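Local coordinates for protein AAR187Cp (Eremothecium gossypii, PDB 3ZIL) that probably regulates the establishment of sister-chromatid cohesion as the cohesin-associated protein Wpl1, of which this chain is the part carrying the Wap1 domain, at residues A[209-214]-A[242-247]; A[223-228]-A[278-283]; A[230-235]-A[282-287]; A[251-256]-A[298-303]. One frame throughout, in Å; residues are numbered along the deposited sequence.

How the interactions relate
The four contacts belong to one all-helical region of the Wap1 domain. Interactions 2 and 3 are successive parts of a single interface, helix 225-235 on helix 272-289, with centres about 8 Å apart and L282 and G283 in common. Interaction 1, its centre about 12 Å from that of interaction 3, adds helix 201-215 and the end of helix 238-243. The centre of interaction 4 is about 14 Å from that of interaction 3, and it brings in helix 248-261 with the short helix 299-302. F211 touches L231, T235 and L251, while L255 meets L228, Q281, L284 and L285. Along the chain, interaction 1 closes before interaction 4 opens, whereas both alternate with interaction 3, so segments far apart in sequence are interleaved.

Interaction 1. Residues A[209-214]-A[242-247]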
loop_
_atom_site.group_PDB
_atom_site.type_symbol
_atom_site.label_atom_id
_atom_site.label_comp_id
_atom_site.label_asym_id
_atom_site.label_seq_id
_atom_site.Cartn_x
_atom_site.Cartn_y
_atom_site.Cartn_z
ATOM N N GLN A 209 -7.902 12.577 -4.581
ATOM C CA GLN A 209 -8.284 11.624 -5.620
ATOM C C GLN A 209 -8.189 10.211 -5.220
ATOM O O GLN A 209 -9.152 9.428 -5.437
ATOM C CB GLN A 209 -7.391 11.788 -6.906
ATOM C CG GLN A 209 -7.525 13.173 -7.488
ATOM C CD GLN A 209 -6.620 13.396 -8.671
ATOM O OE1 GLN A 209 -6.424 12.485 -9.501
ATOM N NE2 GLN A 209 -5.996 14.584 -8.732
ATOM N N ALA A 210 -7.024 9.834 -4.671
ATOM C CA ALA A 210 -6.771 8.475 -4.269
ATOM C C ALA A 210 -7.755 8.070 -3.151
ATOM O O ALA A 210 -8.266 6.926 -3.112
ATOM C CB ALA A 210 -5.305 8.333 -3.741
ATOM N N PHE A 211 -7.950 8.958 -2.180
ATOM C CA PHE A 211 -8.874 8.621 -1.103
ATOM C C PHE A 211 -10.332 8.380 -1.670
ATOM O O PHE A 211 -10.984 7.397 -1.380
ATOM C CB PHE A 211 -8.899 9.749 -0.065
ATOM C CG PHE A 211 -9.998 9.598 0.957
ATOM C CD1 PHE A 211 -9.878 8.725 2.010
ATOM C CD2 PHE A 211 -11.236 10.328 0.785
ATOM C CE1 PHE A 211 -10.915 8.576 2.937
ATOM C CE2 PHE A 211 -12.261 10.189 1.730
ATOM C CZ PHE A 211 -12.117 9.294 2.783
ATOM N N GLN A 212 -10.769 9.242 -2.560
ATOM C CA GLN A 212 -12.110 9.044 -3.139
ATOM C C GLN A 212 -12.150 7.719 -3.908
ATOM O O GLN A 212 -13.181 7.028 -3.930
ATOM C CB GLN A 212 -12.423 10.221 -4.025
ATOM C CG GLN A 212 -12.516 11.485 -3.151
ATOM C CD GLN A 212 -12.599 12.770 -3.942
ATOM O OE1 GLN A 212 -12.869 12.748 -5.165
ATOM N NE2 GLN A 212 -12.311 13.924 -3.274
ATOM N N THR A 213 -11.027 7.325 -4.517
ATOM C CA THR A 213 -11.047 6.087 -5.218
ATOM C C THR A 213 -11.154 4.924 -4.279
ATOM O O THR A 213 -11.970 4.030 -4.505
ATOM C CB THR A 213 -9.839 5.921 -6.097
ATOM O OG1 THR A 213 -9.879 6.964 -7.060
ATOM C CG2 THR A 213 -9.842 4.608 -6.799
ATOM N N LEU A 214 -10.340 4.916 -3.237
ATOM C CA LEU A 214 -10.314 3.770 -2.311
ATOM C C LEU A 214 -11.620 3.744 -1.526
ATOM O O LEU A 214 -12.164 2.679 -1.252
ATOM C CB LEU A 214 -9.094 3.856 -1.382
ATOM C CG LEU A 214 -7.734 3.801 -2.076
ATOM C CD1 LEU A 214 -6.718 3.889 -0.936
ATOM C CD2 LEU A 214 -7.556 2.462 -2.825
ATOM N N GLU A 242 -11.687 17.297 4.056
ATOM C CA GLU A 242 -12.502 18.423 3.535
ATOM C C GLU A 242 -12.806 18.360 2.056
ATOM O O GLU A 242 -14.008 18.543 1.567
ATOM C CB GLU A 242 -11.727 19.711 3.790
ATOM C CG GLU A 242 -11.804 19.998 5.257
ATOM C CD GLU A 242 -10.911 21.142 5.678
ATOM O OE1 GLU A 242 -10.401 21.889 4.800
ATOM O OE2 GLU A 242 -10.733 21.294 6.903
ATOM N N LEU A 243 -11.778 18.081 1.292
ATOM C CA LEU A 243 -12.003 17.919 -0.163
ATOM C C LEU A 243 -12.919 16.724 -0.530
ATOM O O LEU A 243 -13.484 16.656 -1.647
ATOM C CB LEU A 243 -10.675 17.862 -0.947
ATOM C CG LEU A 243 -9.786 19.132 -0.932
ATOM C CD1 LEU A 243 -8.366 18.794 -1.387
ATOM C CD2 LEU A 243 -10.394 20.275 -1.797
ATOM N N SER A 244 -13.072 15.775 0.397
ATOM C CA SER A 244 -13.856 14.555 0.107
ATOM C C SER A 244 -15.068 14.399 1.038
ATOM O O SER A 244 -15.590 13.255 1.219
ATOM C CB SER A 244 -12.917 13.347 0.317
ATOM O OG SER A 244 -11.703 13.569 -0.395
ATOM N N ALA A 245 -15.554 15.523 1.575
ATOM C CA ALA A 245 -16.416 15.456 2.788
ATOM C C ALA A 245 -17.733 14.738 2.509
ATOM O O ALA A 245 -18.276 14.150 3.438
ATOM C CB ALA A 245 -16.715 16.808 3.360
ATOM N N ASP A 246 -18.236 14.821 1.270
ATOM C CA ASP A 246 -19.548 14.295 0.937
ATOM C C ASP A 246 -19.554 12.741 0.898
ATOM O O ASP A 246 -20.608 12.110 0.943
ATOM C CB ASP A 246 -20.022 14.860 -0.370
ATOM C CG ASP A 246 -18.998 14.666 -1.526
ATOM O OD1 ASP A 246 -17.970 15.383 -1.624
ATOM O OD2 ASP A 246 -19.260 13.767 -2.348
ATOM N N LEU A 247 -18.366 12.152 0.811
ATOM C CA LEU A 247 -18.184 10.669 0.872
ATOM C C LEU A 247 -18.055 10.088 2.290
ATOM O O LEU A 247 -18.055 8.870 2.479
ATOM C CB LEU A 247 -16.931 10.277 0.119
ATOM C CG LEU A 247 -16.997 10.661 -1.354
ATOM C CD1 LEU A 247 -15.766 10.177 -2.035
ATOM C CD2 LEU A 247 -18.234 10.064 -2.064
#
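F211 and Q212, neighbours on one turn of helix 201-215, both meet S244: the ring packs on its CB, and the amide of Q212 bonds to its hydroxyl. CG of F211 is anti to the backbone N (chi1 170°), on the side of S244; CD2 and CE2 each come to 3.5 Å from S244 CB. The hydroxyl OG stands oblique to that ring. Q212 runs extended beyond CG and delivers its amide N-H to the same oxygen, with NE2 3.0 Å from S244 OG. The bond is nearly straight, at 172°, and OG lies in the amide plane, so the terminal group is held in a definite rotation. That oxygen has a second partner, V240 O, one turn back on helix 238-243, which ties the hydroxyl back to the helix that has just ended as well as to Q212. Farther along, L247 crosses the Q212 chain at about a right angle, its CD1 resting 3.7 Å from Q212 CG and 3.9 Å from Q212 CB. An alanine in place of Q212 would probably leave S244 OG without its amide donor and open a gap beside the L247 methyl, with just the CB contact kept. The contact joins helix 201-215 to the exit of helix 238-243 and the 3-10 turn 245-247. Around it, F211 also packs on L231 and T235 of helix 225-235 and on L248 and L251 of helix 248-261, while L243 leans on I204 and A208, earlier on helix 201-215.

Interaction 2. Residues A[223-228]-A[278-283]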
loop_
_atom_site.group_PDB
_atom_site.type_symbol
_atom_site.label_atom_id
_atom_site.label_comp_id
_atom_site.label_asym_id
_atom_site.label_seq_id
_atom_site.Cartn_x
_atom_site.Cartn_y
_atom_site.Cartn_z
ATOM N N THR A 223 -12.016 -4.600 4.406
ATOM C CA THR A 223 -11.522 -5.585 5.386
ATOM C C THR A 223 -10.063 -5.937 5.030
ATOM O O THR A 223 -9.474 -6.909 5.512
ATOM C CB THR A 223 -12.394 -6.903 5.445
ATOM O OG1 THR A 223 -12.440 -7.482 4.146
ATOM C CG2 THR A 223 -13.797 -6.665 5.867
ATOM N N ASN A 224 -9.509 -5.230 4.069
ATOM C CA ASN A 224 -8.174 -5.597 3.593
ATOM C C ASN A 224 -7.203 -4.687 4.350
ATOM O O ASN A 224 -7.327 -3.455 4.325
ATOM C CB ASN A 224 -8.185 -5.358 2.072
ATOM C CG ASN A 224 -6.824 -5.476 1.443
ATOM O OD1 ASN A 224 -5.910 -4.674 1.706
ATOM N ND2 ASN A 224 -6.719 -6.389 0.473
ATOM N N GLU A 225 -6.273 -5.269 5.089
ATOM C CA GLU A 225 -5.380 -4.437 5.901
ATOM C C GLU A 225 -4.608 -3.405 5.065
ATOM O O GLU A 225 -4.414 -2.263 5.516
ATOM C CB GLU A 225 -4.378 -5.287 6.700
ATOM C CG GLU A 225 -5.044 -6.127 7.737
ATOM C CD GLU A 225 -4.006 -6.928 8.540
ATOM O OE1 GLU A 225 -2.779 -6.669 8.415
ATOM O OE2 GLU A 225 -4.417 -7.814 9.312
ATOM N N GLY A 226 -4.098 -3.825 3.896
ATOM C CA GLY A 226 -3.355 -2.882 3.000
ATOM C C GLY A 226 -4.155 -1.627 2.650
ATOM O O GLY A 226 -3.672 -0.442 2.786
ATOM N N VAL A 227 -5.422 -1.847 2.265
ATOM C CA VAL A 227 -6.264 -0.741 1.866
ATOM C C VAL A 227 -6.575 0.153 3.050
ATOM O O VAL A 227 -6.515 1.395 2.945
ATOM C CB VAL A 227 -7.613 -1.279 1.259
ATOM C CG1 VAL A 227 -8.487 -0.038 1.046
ATOM C CG2 VAL A 227 -7.346 -2.002 -0.114
ATOM N N LEU A 228 -6.848 -0.445 4.212
ATOM C CA LEU A 228 -7.148 0.364 5.374
ATOM C C LEU A 228 -5.943 1.235 5.744
ATOM O O LEU A 228 -6.158 2.367 6.152
ATOM C CB LEU A 228 -7.547 -0.517 6.607
ATOM C CG LEU A 228 -8.960 -1.176 6.467
ATOM C CD1 LEU A 228 -9.076 -2.405 7.386
ATOM C CD2 LEU A 228 -10.078 -0.214 6.690
ATOM N N LEU A 278 -9.964 -4.854 13.480
ATOM C CA LEU A 278 -10.792 -3.942 14.188
ATOM C C LEU A 278 -9.973 -2.727 14.552
ATOM O O LEU A 278 -10.497 -1.602 14.510
ATOM C CB LEU A 278 -11.318 -4.562 15.492
ATOM C CG LEU A 278 -12.465 -5.529 15.370
ATOM C CD1 LEU A 278 -12.617 -6.107 16.777
ATOM C CD2 LEU A 278 -13.770 -4.835 14.961
ATOM N N ILE A 279 -8.706 -2.937 14.966
ATOM C CA ILE A 279 -7.890 -1.761 15.337
ATOM C C ILE A 279 -7.749 -0.828 14.123
ATOM O O ILE A 279 -7.854 0.400 14.221
ATOM C CB ILE A 279 -6.489 -2.180 15.852
ATOM C CG1 ILE A 279 -6.583 -2.817 17.295
ATOM C CG2 ILE A 279 -5.534 -0.958 15.828
ATOM C CD1 ILE A 279 -5.291 -3.537 17.754
ATOM N N LEU A 280 -7.457 -1.390 12.947
ATOM C CA LEU A 280 -7.288 -0.528 11.779
ATOM C C LEU A 280 -8.650 0.173 11.333
ATOM O O LEU A 280 -8.656 1.391 11.006
ATOM C CB LEU A 280 -6.669 -1.342 10.582
ATOM C CG LEU A 280 -5.245 -1.815 10.782
ATOM C CD1 LEU A 280 -4.907 -2.850 9.700
ATOM C CD2 LEU A 280 -4.292 -0.613 10.674
ATOM N N GLN A 281 -9.782 -0.570 11.318
ATOM C CA GLN A 281 -11.046 0.100 11.070
ATOM C C GLN A 281 -11.379 1.195 12.103
ATOM O O GLN A 281 -11.873 2.262 11.736
ATOM C CB GLN A 281 -12.207 -0.911 11.026
ATOM C CG GLN A 281 -11.981 -2.023 10.001
ATOM C CD GLN A 281 -13.169 -3.022 9.855
ATOM O OE1 GLN A 281 -13.922 -3.268 10.779
ATOM N NE2 GLN A 281 -13.322 -3.561 8.662
ATOM N N LEU A 282 -11.100 0.942 13.395
ATOM C CA LEU A 282 -11.337 1.995 14.409
ATOM C C LEU A 282 -10.356 3.180 14.225
ATOM O O LEU A 282 -10.740 4.305 14.353
ATOM C CB LEU A 282 -11.218 1.426 15.837
ATOM C CG LEU A 282 -12.407 0.525 16.209
ATOM C CD1 LEU A 282 -12.091 -0.498 17.316
ATOM C CD2 LEU A 282 -13.669 1.336 16.592
ATOM N N GLY A 283 -9.102 2.891 13.926
ATOM C CA GLY A 283 -8.121 3.933 13.647
ATOM C C GLY A 283 -8.647 4.740 12.468
ATOM O O GLY A 283 -8.568 5.976 12.475
#
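L228 and L280 mark the nearest approach of the two backbones, with L228 CA 6.5 Å from L280 CA, where the first turn of helix 225-235 meets the middle of helix 272-289. N224 caps that first turn: its OD1 accepts from V227 N at 2.9 Å, the N-H pointing at the oxygen with an angle of 157°. L228 supplies the centre of the contact. Its CD1 reaches between the two neighbours on the facing helix, 3.9 Å from Q281 CG and 4.1 Å from L280 CB. L280 in turn directs CD1 onto the aliphatic part of E225, meeting that extended chain at about a right angle, 3.8 Å from E225 CG. Q281 contributes carbon to L228 and puts its polar end to use elsewhere: OE1 bonds to S258 OG and NE2 to L222 O, which fixes the buried amide at both ends. T223 only brushes this group with its CG2 methyl, its OG1 being bonded to E220 O. L255 of helix 248-261 packs on both L228 and Q281. The arrangement is an N-capped helix start docked through leucines on a long helix, consistent with the stacked helices of the Wap1 domain.

Interaction 3. Residues A[230-235]-A[282-287]; sequences CLIKLT and LGLLLN
I232 and L284 bring the two backbones closest, I232 CA lying 5.1 Å from L284 CA, on helices whose axes run in nearly the same direction, 22° off parallel, and approach to 9.2 Å. L284 is the main apolar wedge. Its CG is anti to the backbone N (chi1 173°), and beyond it the two methyls divide: CD2 lies 3.7 Å from L231 CB, while CD1 turns to the hydroxyl of T235. I232 crosses the base of the same leucine at a slant, CG1 3.8 Å from L284 CB. One turn on, the contact becomes polar. The N287 side chain crosses that of I232 at about a right angle, ND2 being 2.9 Å from I232 O and 3.0 Å from T235 OG1. Beyond the contact, ND2 bonds to N236 OD1 and OD1 takes a bond from R370 NH1, so both ends of this buried amide are held. At the same level a water bridges the backbones, donating to T235 O at 2.7 Å and to N287 O. F211 of helix 201-215 also touches L231 and T235, and L255 of helix 248-261 touches L284. Two near-parallel helices, with three other helices between them in sequence, are consistent with a helical-repeat build of the Wap1 domain.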
loop_
_atom_site.group_PDB
_atom_site.type_symbol
_atom_site.label_atom_id
_atom_site.label_comp_id
_atom_site.label_asym_id
_atom_site.label_seq_id
_atom_site.Cartn_x
_atom_site.Cartn_y
_atom_site.Cartn_z
ATOM N N CYS A 230 -3.658 2.406 3.736
ATOM C CA CYS A 230 -3.645 3.569 2.861
ATOM C C CYS A 230 -4.681 4.598 3.299
ATOM O O CYS A 230 -4.360 5.809 3.333
ATOM C CB CYS A 230 -3.884 3.183 1.396
ATOM S SG CYS A 230 -2.563 2.053 0.821
ATOM N N LEU A 231 -5.897 4.146 3.612
ATOM C CA LEU A 231 -7.002 5.066 3.947
ATOM C C LEU A 231 -6.654 5.853 5.218
ATOM O O LEU A 231 -6.895 7.096 5.314
ATOM C CB LEU A 231 -8.350 4.361 4.115
ATOM C CG LEU A 231 -9.075 3.894 2.859
ATOM C CD1 LEU A 231 -10.090 2.793 3.121
ATOM C CD2 LEU A 231 -9.699 5.085 2.031
ATOM N N ILE A 232 -6.063 5.163 6.179
ATOM C CA ILE A 232 -5.647 5.868 7.421
ATOM C C ILE A 232 -4.581 6.973 7.067
ATOM O O ILE A 232 -4.771 8.180 7.355
ATOM C CB ILE A 232 -5.062 4.868 8.436
ATOM C CG1 ILE A 232 -6.168 4.006 9.012
ATOM C CG2 ILE A 232 -4.227 5.606 9.455
ATOM C CD1 ILE A 232 -5.649 2.806 9.758
ATOM N N LYS A 233 -3.518 6.549 6.401
ATOM C CA LYS A 233 -2.494 7.430 5.972
ATOM C C LYS A 233 -2.988 8.599 5.163
ATOM O O LYS A 233 -2.539 9.669 5.384
ATOM C CB LYS A 233 -1.318 6.738 5.282
ATOM C CG LYS A 233 -0.020 7.519 5.456
ATOM C CD LYS A 233 1.275 6.752 5.317
ATOM C CE LYS A 233 2.470 7.675 5.192
ATOM N NZ LYS A 233 3.680 7.108 4.551
ATOM N N LEU A 234 -3.926 8.385 4.266
ATOM C CA LEU A 234 -4.440 9.520 3.472
ATOM C C LEU A 234 -5.268 10.462 4.375
ATOM O O LEU A 234 -5.184 11.668 4.258
ATOM C CB LEU A 234 -5.255 9.043 2.279
ATOM C CG LEU A 234 -4.581 8.183 1.166
ATOM C CD1 LEU A 234 -5.582 7.290 0.386
ATOM C CD2 LEU A 234 -3.869 9.173 0.274
ATOM N N THR A 235 -6.050 9.880 5.278
ATOM C CA THR A 235 -6.882 10.664 6.146
ATOM C C THR A 235 -6.155 11.391 7.287
ATOM O O THR A 235 -6.810 12.140 8.034
ATOM C CB THR A 235 -8.104 9.895 6.636
ATOM O OG1 THR A 235 -7.718 8.658 7.253
ATOM C CG2 THR A 235 -9.065 9.629 5.496
ATOM N N LEU A 282 -11.100 0.942 13.395
ATOM C CA LEU A 282 -11.337 1.995 14.409
ATOM C C LEU A 282 -10.356 3.180 14.225
ATOM O O LEU A 282 -10.740 4.305 14.353
ATOM C CB LEU A 282 -11.218 1.426 15.837
ATOM C CG LEU A 282 -12.407 0.525 16.209
ATOM C CD1 LEU A 282 -12.091 -0.498 17.316
ATOM C CD2 LEU A 282 -13.669 1.336 16.592
ATOM N N GLY A 283 -9.102 2.891 13.926
ATOM C CA GLY A 283 -8.121 3.933 13.647
ATOM C C GLY A 283 -8.647 4.740 12.468
ATOM O O GLY A 283 -8.568 5.976 12.475
ATOM N N LEU A 284 -9.234 4.075 11.469
ATOM C CA LEU A 284 -9.735 4.871 10.321
ATOM C C LEU A 284 -10.982 5.704 10.727
ATOM O O LEU A 284 -11.054 6.895 10.428
ATOM C CB LEU A 284 -9.954 4.002 9.083
ATOM C CG LEU A 284 -10.623 4.710 7.922
ATOM C CD1 LEU A 284 -9.743 5.869 7.455
ATOM C CD2 LEU A 284 -10.886 3.742 6.789
ATOM N N LEU A 285 -11.964 5.057 11.392
ATOM C CA LEU A 285 -13.020 5.814 12.052
ATOM C C LEU A 285 -12.510 7.064 12.824
ATOM O O LEU A 285 -13.063 8.178 12.645
ATOM C CB LEU A 285 -13.865 4.943 12.958
ATOM C CG LEU A 285 -14.795 4.047 12.096
ATOM C CD1 LEU A 285 -15.364 2.894 12.900
ATOM C CD2 LEU A 285 -15.883 4.939 11.509
ATOM N N LEU A 286 -11.534 6.860 13.688
ATOM C CA LEU A 286 -10.987 7.926 14.539
ATOM C C LEU A 286 -10.477 9.120 13.716
ATOM O O LEU A 286 -10.770 10.289 14.047
ATOM C CB LEU A 286 -9.882 7.371 15.471
ATOM C CG LEU A 286 -9.288 8.420 16.473
ATOM C CD1 LEU A 286 -10.337 8.835 17.495
ATOM C CD2 LEU A 286 -8.062 7.844 17.220
ATOM N N ASN A 287 -9.731 8.799 12.650
ATOM C CA ASN A 287 -9.239 9.777 11.725
ATOM C C ASN A 287 -10.405 10.601 11.168
ATOM O O ASN A 287 -10.330 11.812 11.082
ATOM C CB ASN A 287 -8.398 9.137 10.603
ATOM C CG ASN A 287 -6.895 9.447 10.773
ATOM O OD1 ASN A 287 -6.470 9.934 11.853
ATOM N ND2 ASN A 287 -6.090 9.158 9.737
HETATM O O HOH W 1 -7.606 12.795 10.507
#

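Interaction 4. Residues A[251-256]-A[298-303]; sequences LVRSLA and TEELTN
T298, E300 and L301 lean on V252, R253 and A256 where the short, weakly bonded helix 299-302 packs on the side of helix 248-261 in the all-helical Wap1 fold. T298, just before that helix, puts its CB 3.7 Å from V252 CG1. Its CG2 methyl meets the R253 chain at about a right angle, while OG1 bonds to A295 O. E300 carries the charge. Its chain bends at chi2 (92°), and the carboxylate lies beside the extended arginine, OE2 3.4 Å from R253 CD. OE1 makes a salt bridge with R253 NE at 3.6 Å, sitting at the guanidinium edge in its plane, although the two flat groups are turned 38° apart. An alanine for E300 would probably leave R253 NE without this counter-charge and set the arginine chain freer to turn. L301 also touches V289 and S333, joining the contact to helices 272-289 and 321-336. Its methyls spread over the apolar side of helix 248-261: CD1 is 3.9 Å from A256 CB, and L301 CD2 is 4.0 Å from V252 CG1.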
loop_
_atom_site.group_PDB
_atom_site.type_symbol
_atom_site.label_atom_id
_atom_site.label_comp_id
_atom_site.label_asym_id
_atom_site.label_seq_id
_atom_site.Cartn_x
_atom_site.Cartn_y
_atom_site.Cartn_z
ATOM N N LEU A 251 -18.571 6.094 4.017
ATOM C CA LEU A 251 -17.470 5.286 4.536
ATOM C C LEU A 251 -17.722 4.918 6.050
ATOM O O LEU A 251 -17.590 3.759 6.496
ATOM C CB LEU A 251 -16.186 6.049 4.325
ATOM C CG LEU A 251 -14.861 5.457 4.825
ATOM C CD1 LEU A 251 -14.686 4.030 4.225
ATOM C CD2 LEU A 251 -13.697 6.398 4.473
ATOM N N VAL A 252 -18.020 5.900 6.858
ATOM C CA VAL A 252 -18.378 5.661 8.237
ATOM C C VAL A 252 -19.443 4.543 8.385
ATOM O O VAL A 252 -19.234 3.649 9.248
ATOM C CB VAL A 252 -18.808 7.012 8.886
ATOM C CG1 VAL A 252 -19.470 6.801 10.258
ATOM C CG2 VAL A 252 -17.555 7.890 9.046
ATOM N N ARG A 253 -20.553 4.546 7.578
ATOM C CA ARG A 253 -21.538 3.432 7.737
ATOM C C ARG A 253 -20.886 2.107 7.579
ATOM O O ARG A 253 -21.112 1.260 8.423
ATOM C CB ARG A 253 -22.735 3.382 6.729
ATOM C CG ARG A 253 -23.465 4.657 6.604
ATOM C CD ARG A 253 -24.854 4.589 5.904
ATOM N NE ARG A 253 -25.317 5.964 6.081
ATOM C CZ ARG A 253 -25.185 6.956 5.192
ATOM N NH1 ARG A 253 -24.723 6.743 3.943
ATOM N NH2 ARG A 253 -25.583 8.169 5.538
ATOM N N SER A 254 -20.189 1.916 6.428
ATOM C CA SER A 254 -19.496 0.674 6.133
ATOM C C SER A 254 -18.603 0.237 7.260
ATOM O O SER A 254 -18.674 -0.937 7.694
ATOM C CB SER A 254 -18.690 0.777 4.838
ATOM O OG SER A 254 -19.639 1.098 3.843
ATOM N N LEU A 255 -17.763 1.154 7.729
ATOM C CA LEU A 255 -16.845 0.819 8.803
ATOM C C LEU A 255 -17.628 0.498 10.077
ATOM O O LEU A 255 -17.270 -0.509 10.791
ATOM C CB LEU A 255 -15.825 1.954 9.087
ATOM C CG LEU A 255 -14.804 2.138 7.939
ATOM C CD1 LEU A 255 -14.088 3.509 8.117
ATOM C CD2 LEU A 255 -13.799 1.001 7.955
ATOM N N ALA A 256 -18.671 1.310 10.386
ATOM C CA ALA A 256 -19.390 1.037 11.652
ATOM C C ALA A 256 -20.158 -0.355 11.580
ATOM O O ALA A 256 -20.331 -1.043 12.589
ATOM C CB ALA A 256 -20.283 2.198 12.049
ATOM N N THR A 298 -23.089 10.339 11.904
ATOM C CA THR A 298 -23.714 9.342 11.032
ATOM C C THR A 298 -24.474 8.352 11.917
ATOM O O THR A 298 -23.912 7.835 12.872
ATOM C CB THR A 298 -22.632 8.638 10.149
ATOM O OG1 THR A 298 -21.919 9.644 9.432
ATOM C CG2 THR A 298 -23.218 7.688 9.192
ATOM N N GLU A 299 -25.755 8.113 11.611
ATOM C CA GLU A 299 -26.607 7.230 12.445
ATOM C C GLU A 299 -26.064 5.828 12.782
ATOM O O GLU A 299 -26.189 5.418 13.925
ATOM C CB GLU A 299 -28.041 7.137 11.886
ATOM C CG GLU A 299 -28.456 5.736 11.462
ATOM C CD GLU A 299 -29.844 5.679 10.854
ATOM O OE1 GLU A 299 -30.688 6.560 11.155
ATOM O OE2 GLU A 299 -30.087 4.738 10.069
ATOM N N GLU A 300 -25.475 5.084 11.845
ATOM C CA GLU A 300 -24.986 3.712 12.216
ATOM C C GLU A 300 -23.844 3.729 13.229
ATOM O O GLU A 300 -23.616 2.726 13.880
ATOM C CB GLU A 300 -24.525 2.814 11.008
ATOM C CG GLU A 300 -25.642 2.153 10.214
ATOM C CD GLU A 300 -26.072 3.021 9.035
ATOM O OE1 GLU A 300 -26.081 4.284 9.136
ATOM O OE2 GLU A 300 -26.366 2.431 7.973
ATOM N N LEU A 301 -23.101 4.833 13.322
ATOM C CA LEU A 301 -21.997 4.866 14.258
ATOM C C LEU A 301 -22.589 4.971 15.676
ATOM O O LEU A 301 -22.005 4.468 16.654
ATOM C CB LEU A 301 -21.001 6.003 13.923
ATOM C CG LEU A 301 -19.694 6.083 14.703
ATOM C CD1 LEU A 301 -18.896 4.798 14.637
ATOM C CD2 LEU A 301 -18.883 7.273 14.191
ATOM N N THR A 302 -23.770 5.582 15.770
ATOM C CA THR A 302 -24.432 5.700 17.062
ATOM C C THR A 302 -24.981 4.342 17.539
ATOM O O THR A 302 -25.287 4.184 18.715
ATOM C CB THR A 302 -25.552 6.728 17.071
ATOM O OG1 THR A 302 -26.687 6.157 16.415
ATOM C CG2 THR A 302 -25.149 8.037 16.381
ATOM N N ASN A 303 -25.081 3.359 16.651
ATOM C CA ASN A 303 -25.408 2.004 17.096
ATOM C C ASN A 303 -24.264 1.364 17.804
ATOM O O ASN A 303 -24.383 0.211 18.236
ATOM C CB ASN A 303 -25.709 1.115 15.940
ATOM C CG ASN A 303 -26.972 1.491 15.260
ATOM O OD1 ASN A 303 -27.842 2.120 15.855
ATOM N ND2 ASN A 303 -27.070 1.149 13.997
#